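Local atomic coordinates of organic hydroperoxide resistance protein (PDB entry 1USP), a protein that probably reduces organic hydroperoxides through a pair of reactive cysteines, as in other Ohr members of the OsmC/Ohr family, and so helps protect the cell from peroxide damage. Residues A[18-21]-A[22-26]; A[43-46]-A[47-50]. All coordinates share one frame; numbering follows the deposited sequence.

Interaction 1 (A[18-21]-A[22-26])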
loop_
_atom_site.group_PDB
_atom_site.type_symbol
_atom_site.label_atom_id
_atom_site.label_comp_id
_atom_site.label_asym_id
_atom_site.label_seq_id
_atom_site.Cartn_x
_atom_site.Cartn_y
_atom_site.Cartn_z
ATOM N N THR A 18 -12.534 -5.609 7.257
ATOM C CA THR A 18 -11.406 -5.085 8.006
ATOM C C THR A 18 -10.126 -5.532 7.332
ATOM O O THR A 18 -10.118 -6.510 6.597
ATOM C CB THR A 18 -11.377 -5.607 9.455
ATOM O OG1 THR A 18 -11.464 -7.034 9.447
ATOM C CG2 THR A 18 -12.582 -5.166 10.265
ATOM N N THR A 19 -9.039 -4.828 7.606
ATOM C CA THR A 19 -7.725 -5.346 7.293
ATOM C C THR A 19 -6.830 -5.126 8.521
ATOM O O THR A 19 -6.814 -4.052 9.107
ATOM C CB THR A 19 -7.195 -4.728 5.985
ATOM O OG1 THR A 19 -5.951 -5.338 5.607
ATOM C CG2 THR A 19 -6.883 -3.239 6.143
ATOM N N ARG A 20 -6.131 -6.172 8.922
ATOM C CA ARG A 20 -5.531 -6.231 10.241
ATOM C C ARG A 20 -4.184 -6.910 10.173
ATOM O O ARG A 20 -4.072 -7.991 9.626
ATOM C CB ARG A 20 -6.467 -6.999 11.198
ATOM C CG ARG A 20 -7.806 -6.300 11.449
ATOM C CD ARG A 20 -8.719 -7.031 12.453
ATOM N NE ARG A 20 -8.113 -7.144 13.785
ATOM C CZ ARG A 20 -8.581 -7.916 14.774
ATOM N NH1 ARG A 20 -9.667 -8.664 14.599
ATOM N NH2 ARG A 20 -7.952 -7.939 15.952
ATOM N N SER A 21 -3.154 -6.282 10.728
ATOM C CA SER A 21 -1.830 -6.897 10.760
ATOM C C SER A 21 -1.748 -7.961 11.854
ATOM O O SER A 21 -2.453 -7.892 12.862
ATOM C CB SER A 21 -0.743 -5.844 10.961
ATOM O OG SER A 21 -0.857 -5.258 12.231
ATOM N N SER A 22 -0.876 -8.933 11.645
ATOM C CA SER A 22 -0.688 -10.052 12.579
ATOM C C SER A 22 -0.238 -9.634 13.988
ATOM O O SER A 22 -0.422 -10.389 14.946
ATOM C CB SER A 22 0.337 -11.026 12.010
ATOM O OG SER A 22 1.552 -10.360 11.726
ATOM N N ASP A 23 0.324 -8.431 14.111
ATOM C CA ASP A 23 0.881 -7.943 15.382
ATOM C C ASP A 23 0.033 -6.855 16.038
ATOM O O ASP A 23 0.490 -6.195 16.974
ATOM C CB ASP A 23 2.310 -7.434 15.139
ATOM C CG ASP A 23 2.359 -6.257 14.169
ATOM O OD1 ASP A 23 1.281 -5.759 13.761
ATOM O OD2 ASP A 23 3.437 -5.778 13.753
ATOM N N ASP A 24 -1.181 -6.652 15.519
ATOM C CA ASP A 24 -2.139 -5.662 16.025
ATOM C C ASP A 24 -1.787 -4.183 15.783
ATOM O O ASP A 24 -2.545 -3.298 16.205
ATOM C CB ASP A 24 -2.418 -5.873 17.528
ATOM C CG ASP A 24 -3.320 -7.063 17.802
ATOM O OD1 ASP A 24 -3.253 -7.592 18.945
ATOM O OD2 ASP A 24 -4.130 -7.532 16.956
ATOM N N ARG A 25 -0.685 -3.894 15.090
ATOM C CA ARG A 25 -0.320 -2.496 14.834
ATOM C C ARG A 25 -1.318 -1.820 13.898
ATOM O O ARG A 25 -1.583 -0.627 14.021
ATOM C CB ARG A 25 1.095 -2.386 14.280
ATOM C CG ARG A 25 2.151 -2.749 15.292
ATOM C CD ARG A 25 3.555 -2.634 14.778
ATOM N NE ARG A 25 4.506 -2.526 15.882
ATOM C CZ ARG A 25 5.028 -3.563 16.544
ATOM N NH1 ARG A 25 4.697 -4.811 16.239
ATOM N NH2 ARG A 25 5.894 -3.350 17.536
ATOM N N LEU A 26 -1.856 -2.583 12.957
ATOM C CA LEU A 26 -2.922 -2.098 12.082
ATOM C C LEU A 26 -4.214 -2.840 12.376
ATOM O O LEU A 26 -4.240 -4.051 12.349
ATOM C CB LEU A 26 -2.552 -2.301 10.618
ATOM C CG LEU A 26 -1.477 -1.391 10.048
ATOM C CD1 LEU A 26 -1.288 -1.661 8.553
ATOM C CD2 LEU A 26 -1.790 0.064 10.304
#
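S21 closes the loop against L26 with both its backbone and its hydroxyl. The backbone bonds come first. S21 N donates a hydrogen bond to L26 O at 3.0 Å. D24 N donates to S21 O at 3.2 Å. The S21 hydroxyl then joins two parts of the loop. OG donates to D23 OD1 at 2.7 Å and accepts from L26 N at 2.9 Å, the latter a nearly straight bond of 168°. OG reaches both because it sits between the backbone N and the carbonyl carbon (chi1 66°).

Residues S21 to D24 form a type I beta turn, part of the connection between the antiparallel strands 18-21 and 27-29. An Asx turn overlaps it: D23 OD1 also accepts from R25 N, two residues on, at 3.0 Å. Two donors thus grip one carboxylate oxygen.

The charged pairs differ in closeness. R25 NH1 makes a salt bridge to D23 OD2 at 3.0 Å, with the carboxylate at the edge of the guanidinium. R25 NH2 bonds the backbone of the neighbouring subunit. R20 and D24 run side by side with their planes nearly parallel, but R20 NH2 to D24 OD2 is a long salt bridge of 4.0 Å.

Interaction 2 (A[43-46]-A[47-50])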
loop_
_atom_site.group_PDB
_atom_site.type_symbol
_atom_site.label_atom_id
_atom_site.label_comp_id
_atom_site.label_asym_id
_atom_site.label_seq_id
_atom_site.Cartn_x
_atom_site.Cartn_y
_atom_site.Cartn_z
ATOM N N GLY A 43 -14.198 3.736 7.317
ATOM C CA GLY A 43 -13.123 2.821 6.974
ATOM C C GLY A 43 -12.280 3.337 5.817
ATOM O O GLY A 43 -12.732 4.190 5.037
ATOM N N THR A 44 -11.047 2.840 5.738
ATOM C CA THR A 44 -10.085 3.203 4.701
ATOM C C THR A 44 -10.318 2.323 3.482
ATOM O O THR A 44 -11.332 1.616 3.389
ATOM C CB THR A 44 -8.619 3.120 5.278
ATOM O OG1 THR A 44 -7.668 3.597 4.325
ATOM C CG2 THR A 44 -8.188 1.691 5.534
ATOM N N ASN A 45 -9.421 2.410 2.505
ATOM C CA ASN A 45 -9.542 1.649 1.276
ATOM C C ASN A 45 -8.131 1.377 0.722
ATOM O O ASN A 45 -7.158 1.981 1.196
ATOM C CB ASN A 45 -10.411 2.443 0.294
ATOM C CG ASN A 45 -9.832 3.808 -0.007
ATOM O OD1 ASN A 45 -8.811 3.909 -0.675
ATOM N ND2 ASN A 45 -10.474 4.863 0.485
ATOM N N PRO A 46 -7.996 0.480 -0.252
ATOM C CA PRO A 46 -6.676 0.127 -0.790
ATOM C C PRO A 46 -5.862 1.282 -1.386
ATOM O O PRO A 46 -4.662 1.339 -1.197
ATOM C CB PRO A 46 -7.012 -0.918 -1.877
ATOM C CG PRO A 46 -8.322 -1.518 -1.403
ATOM C CD PRO A 46 -9.069 -0.301 -0.908
ATOM N N GLU A 47 -6.507 2.206 -2.079
ATOM C CA GLU A 47 -5.786 3.331 -2.687
ATOM C C GLU A 47 -5.233 4.234 -1.610
ATOM O O GLU A 47 -4.118 4.734 -1.699
ATOM C CB GLU A 47 -6.708 4.138 -3.595
ATOM C CG GLU A 47 -7.138 3.408 -4.852
ATOM C CD GLU A 47 -8.102 2.258 -4.604
ATOM O OE1 GLU A 47 -8.838 2.264 -3.596
ATOM O OE2 GLU A 47 -8.113 1.323 -5.433
ATOM N N GLN A 48 -6.036 4.442 -0.583
ATOM C CA GLN A 48 -5.618 5.224 0.556
ATOM C C GLN A 48 -4.504 4.564 1.351
ATOM O O GLN A 48 -3.571 5.225 1.821
ATOM C CB GLN A 48 -6.825 5.495 1.440
ATOM C CG GLN A 48 -6.623 6.620 2.378
ATOM C CD GLN A 48 -7.889 6.974 3.127
ATOM O OE1 GLN A 48 -8.333 6.210 4.007
ATOM N NE2 GLN A 48 -8.479 8.133 2.789
ATOM N N LEU A 49 -4.570 3.246 1.485
ATOM C CA LEU A 49 -3.512 2.514 2.183
ATOM C C LEU A 49 -2.214 2.602 1.365
ATOM O O LEU A 49 -1.130 2.802 1.913
ATOM C CB LEU A 49 -3.926 1.063 2.449
ATOM C CG LEU A 49 -4.862 0.903 3.660
ATOM C CD1 LEU A 49 -5.645 -0.406 3.611
ATOM C CD2 LEU A 49 -4.056 0.991 4.949
ATOM N N PHE A 50 -2.340 2.535 0.047
ATOM C CA PHE A 50 -1.168 2.643 -0.826
ATOM C C PHE A 50 -0.517 4.024 -0.686
ATOM O O PHE A 50 0.708 4.134 -0.634
ATOM C CB PHE A 50 -1.553 2.335 -2.288
ATOM C CG PHE A 50 -0.367 2.030 -3.170
ATOM C CD1 PHE A 50 0.307 0.832 -3.055
ATOM C CD2 PHE A 50 0.101 2.971 -4.069
ATOM C CE1 PHE A 50 1.416 0.563 -3.871
ATOM C CE2 PHE A 50 1.196 2.722 -4.886
ATOM C CZ PHE A 50 1.865 1.528 -4.782
#
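Q48 reaches back to T44 and N45, and N45 is the N-cap of helix 46-68. The capping bond runs from Q48 N to N45 OD1 at 2.8 Å, with the donor tilted from the plane of the amide carbonyl. N45 CG lies between its own backbone N and carbonyl carbon (chi1 59°), and chi2 (70°) then turns OD1 to Q48 N.

The Q48 side chain starts against the cap. Its CB lies 3.3 Å from N45 OD1, and the two side chains cross at about a right angle. CG comes next, 3.7 Å from T44 OG1. CD lies near the same oxygen, 3.6 Å from T44 OG1. At the tip, OE1 accepts from T44 OG1 at 2.7 Å, in the carbonyl plane and on a lone pair. NE2 bonds an acidic side chain of the neighbouring subunit, so both ends of the amide are held.

Regular helix bonds begin at once: L49 N to N45 O, and F50 N to P46 O. P46 O also accepts from an aromatic side chain of the neighbouring subunit. The T44 methyl group serves a separate apolar contact. The T44 and L49 side chains cross at about a right angle, with T44 CG2 3.8 Å from L49 CD1.

How the interactions relate
Interaction 1 comes first along the chain and interaction 2 follows it. Their centres are 14 Å apart. Interaction 1 joins the end of strand 18-21 to the loop that leads to strand 27-29 of the three-stranded antiparallel sheet. Interaction 2 starts helix 46-68, beyond the loop that follows strand 27-29. The two meet directly where T19 CG2 packs on L49 CD1 at 4.0 Å, so strand 18-21 touches the first turn of the helix. Both also reach the second subunit of the dimer, through R25 in one and Q48 in the other. Interaction 2 thus begins the helix that carries C57, which forms a disulfide with C121.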